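PDB 5D1V: globin from Chloroflexus aurantiacus, which binds heme and, as a group II truncated hemoglobin, probably binds and carries oxygen. Local coordinates for residues M73-F78 with Q118-R123. Residues are numbered along the deposited sequence; the frame is centred on the assembly and turned at random.
Sequences MRHAPF and QAMMNR. With HEM (protoporphyrin IX containing Fe), chain C.
Met120 lays its thioether across one face of the imidazole of His75, the proximal ligand of the heme iron in this truncated-hemoglobin fold. Met120 SD lies 3.8 Å from the centroid of the His75 ring, 25° off its normal, a sulfur-aromatic contact offset toward the CG-ND1 edge of the ring, where Met120 SD and His75 ND1 are 3.6 Å apart. Beside it, Met120 CG makes a CH-pi contact with the same face. Bends at chi2 (70°) and chi3 fold the methionine so that its methyl turns onto the porphyrin, Met120 CE reaching C3B of the heme at 3.5 Å. The imidazole is fixed by the Met120 contact and two bonds: His75 NE2 binds iron at 2.1 Å, and ND1 hydrogen-bonds to Leu71 O. The bond to a carbonyl may give the ring some imidazolate character. A water occupies the sixth iron position. Phe78 lies on the proximal side too, its ring centred over heme methyl CMD. Farther out, Asn122 ties the chain after helix 105-119 to the type I turn His75–Phe78; its OD1 accepts from Ile80 N, while ND2 donates 2.8 Å to Phe78 O, the acceptor only 5° out of the amide plane.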
loop_
_atom_site.group_PDB
_atom_site.type_symbol
_atom_site.label_atom_id
_atom_site.label_comp_id
_atom_site.label_asym_id
_atom_site.label_seq_id
_atom_site.Cartn_x
_atom_site.Cartn_y
_atom_site.Cartn_z
ATOM N N MET A 73 25.837 -1.318 1.138
ATOM C CA MET A 73 26.978 -0.874 1.923
ATOM C C MET A 73 26.717 0.528 2.491
ATOM O O MET A 73 27.015 0.790 3.669
ATOM C CB MET A 73 28.257 -0.891 1.070
ATOM C CG MET A 73 29.464 -0.314 1.761
ATOM S SD MET A 73 30.815 -0.055 0.587
ATOM C CE MET A 73 30.535 1.679 0.148
ATOM N N ARG A 74 26.134 1.416 1.687
ATOM C CA ARG A 74 25.969 2.794 2.129
ATOM C C ARG A 74 24.901 2.916 3.189
ATOM O O ARG A 74 24.894 3.896 3.936
ATOM C CB ARG A 74 25.617 3.722 0.969
ATOM C CG ARG A 74 26.704 3.962 -0.044
ATOM C CD ARG A 74 26.203 4.966 -1.070
ATOM N NE ARG A 74 26.993 4.967 -2.291
ATOM C CZ ARG A 74 28.019 5.772 -2.515
ATOM N NH1 ARG A 74 28.405 6.656 -1.607
ATOM N NH2 ARG A 74 28.656 5.691 -3.656
ATOM N N HIS A 75 24.000 1.936 3.273
ATOM C CA HIS A 75 22.928 2.004 4.255
ATOM C C HIS A 75 23.287 1.266 5.550
ATOM O O HIS A 75 22.525 1.302 6.501
ATOM C CB HIS A 75 21.619 1.448 3.691
ATOM C CG HIS A 75 20.966 2.348 2.703
ATOM N ND1 HIS A 75 21.468 2.554 1.427
ATOM C CD2 HIS A 75 19.857 3.121 2.798
ATOM C CE1 HIS A 75 20.663 3.390 0.781
ATOM N NE2 HIS A 75 19.702 3.754 1.598
ATOM N N ALA A 76 24.463 0.644 5.593
ATOM C CA ALA A 76 24.909 -0.072 6.788
ATOM C C ALA A 76 24.875 0.794 8.065
ATOM O O ALA A 76 24.662 0.257 9.160
ATOM C CB ALA A 76 26.332 -0.622 6.564
ATOM N N PRO A 77 25.142 2.111 7.955
ATOM C CA PRO A 77 25.158 2.887 9.219
ATOM C C PRO A 77 23.784 3.097 9.853
ATOM O O PRO A 77 23.731 3.530 11.017
ATOM C CB PRO A 77 25.762 4.237 8.802
ATOM C CG PRO A 77 26.545 3.941 7.592
ATOM C CD PRO A 77 25.758 2.867 6.857
ATOM N N PHE A 78 22.715 2.769 9.126
ATOM C CA PHE A 78 21.326 3.031 9.538
ATOM C C PHE A 78 20.671 1.723 9.979
ATOM O O PHE A 78 20.569 0.791 9.179
ATOM C CB PHE A 78 20.531 3.644 8.391
ATOM C CG PHE A 78 21.281 4.702 7.659
ATOM C CD1 PHE A 78 21.898 5.736 8.355
ATOM C CD2 PHE A 78 21.402 4.668 6.274
ATOM C CE1 PHE A 78 22.634 6.709 7.686
ATOM C CE2 PHE A 78 22.131 5.631 5.609
ATOM C CZ PHE A 78 22.762 6.654 6.320
ATOM N N GLN A 118 13.444 -4.187 0.653
ATOM C CA GLN A 118 13.608 -5.436 1.401
ATOM C C GLN A 118 15.078 -5.767 1.566
ATOM O O GLN A 118 15.545 -6.046 2.688
ATOM C CB GLN A 118 12.870 -6.582 0.697
ATOM C CG GLN A 118 13.013 -7.948 1.355
ATOM C CD GLN A 118 12.236 -8.101 2.672
ATOM O OE1 GLN A 118 11.546 -7.187 3.123
ATOM N NE2 GLN A 118 12.328 -9.290 3.270
ATOM N N ALA A 119 15.810 -5.728 0.459
ATOM C CA ALA A 119 17.230 -6.082 0.472
ATOM C C ALA A 119 18.141 -5.092 1.247
ATOM O O ALA A 119 19.317 -5.391 1.501
ATOM C CB ALA A 119 17.708 -6.214 -0.950
ATOM N N MET A 120 17.631 -3.924 1.601
ATOM C CA MET A 120 18.392 -2.941 2.352
ATOM C C MET A 120 18.380 -3.244 3.852
ATOM O O MET A 120 19.163 -2.685 4.618
ATOM C CB MET A 120 17.825 -1.549 2.112
ATOM C CG MET A 120 18.839 -0.467 2.138
ATOM S SD MET A 120 19.910 -0.565 0.692
ATOM C CE MET A 120 18.896 0.231 -0.541
ATOM N N MET A 121 17.464 -4.085 4.298
ATOM C CA MET A 121 17.329 -4.302 5.731
ATOM C C MET A 121 18.613 -4.909 6.283
ATOM O O MET A 121 19.230 -5.769 5.640
ATOM C CB MET A 121 16.163 -5.229 6.077
ATOM C CG MET A 121 14.806 -4.627 5.755
ATOM S SD MET A 121 13.399 -5.470 6.517
ATOM C CE MET A 121 14.075 -6.329 7.923
ATOM N N ASN A 122 18.952 -4.520 7.508
ATOM C CA ASN A 122 20.171 -4.994 8.128
ATOM C C ASN A 122 20.047 -5.340 9.618
ATOM O O ASN A 122 21.044 -5.714 10.240
ATOM C CB ASN A 122 21.263 -3.955 7.905
ATOM C CG ASN A 122 20.891 -2.590 8.447
ATOM O OD1 ASN A 122 20.309 -2.492 9.516
ATOM N ND2 ASN A 122 21.227 -1.524 7.697
ATOM N N ARG A 123 18.850 -5.253 10.194
ATOM C CA ARG A 123 18.665 -5.569 11.623
ATOM C C ARG A 123 17.290 -6.176 11.868
ATOM O O ARG A 123 16.297 -5.575 11.454
ATOM C CB ARG A 123 18.816 -4.315 12.483
ATOM C CG ARG A 123 18.584 -4.566 13.976
ATOM C CD ARG A 123 19.821 -4.265 14.810
ATOM N NE ARG A 123 19.875 -5.030 16.063
ATOM C CZ ARG A 123 20.311 -6.290 16.177
ATOM N NH1 ARG A 123 20.735 -6.976 15.113
ATOM N NH2 ARG A 123 20.323 -6.875 17.369
HETATM C CHA HEM C . 20.784 7.466 1.182
HETATM C CHB HEM C . 18.449 4.936 -2.245
HETATM C CHC HEM C . 16.078 2.480 1.240
HETATM C CHD HEM C . 17.588 5.827 4.409
HETATM C C1A HEM C . 20.401 6.967 -0.036
HETATM C C2A HEM C . 21.023 7.268 -1.316
HETATM C C3A HEM C . 20.382 6.561 -2.257
HETATM C C4A HEM C . 19.332 5.784 -1.601
HETATM C CMA HEM C . 20.602 6.494 -3.800
HETATM C CAA HEM C . 22.222 8.226 -1.496
HETATM C CBA HEM C . 23.467 7.341 -1.669
HETATM C CGA HEM C . 24.696 8.233 -1.660
HETATM O O1A HEM C . 25.030 8.808 -0.598
HETATM O O2A HEM C . 25.360 8.362 -2.711
HETATM C C1B HEM C . 17.613 4.035 -1.601
HETATM C C2B HEM C . 16.806 3.011 -2.226
HETATM C C3B HEM C . 16.176 2.336 -1.238
HETATM C C4B HEM C . 16.531 2.922 0.013
HETATM C CMB HEM C . 16.725 2.776 -3.754
HETATM C CAB HEM C . 15.181 1.156 -1.286
HETATM C CBB HEM C . 14.588 0.865 -2.445
HETATM C C1C HEM C . 16.247 3.176 2.412
HETATM C C2C HEM C . 15.627 2.877 3.694
HETATM C C3C HEM C . 16.079 3.826 4.554
HETATM C C4C HEM C . 16.946 4.742 3.855
HETATM C CMC HEM C . 14.685 1.664 3.949
HETATM C CAC HEM C . 15.701 4.014 6.022
HETATM C CBC HEM C . 14.487 3.578 6.343
HETATM C C1D HEM C . 18.630 6.526 3.843
HETATM C C2D HEM C . 19.483 7.512 4.500
HETATM C C3D HEM C . 20.379 7.952 3.596
HETATM C C4D HEM C . 20.106 7.266 2.348
HETATM C CMD HEM C . 19.367 7.930 5.974
HETATM C CAD HEM C . 21.493 8.991 3.800
HETATM C CBD HEM C . 20.958 10.337 3.332
HETATM C CGD HEM C . 21.990 11.417 3.450
HETATM O O1D HEM C . 21.584 12.606 3.390
HETATM O O2D HEM C . 23.199 11.095 3.619
HETATM N NA HEM C . 19.385 6.045 -0.252
HETATM N NB HEM C . 17.426 3.948 -0.237
HETATM N NC HEM C . 17.056 4.286 2.567
HETATM N ND HEM C . 19.053 6.413 2.545
HETATM FE FE HEM C . 18.193 5.193 1.177
HETATM O O HOH W 1 16.743 6.754 0.819
#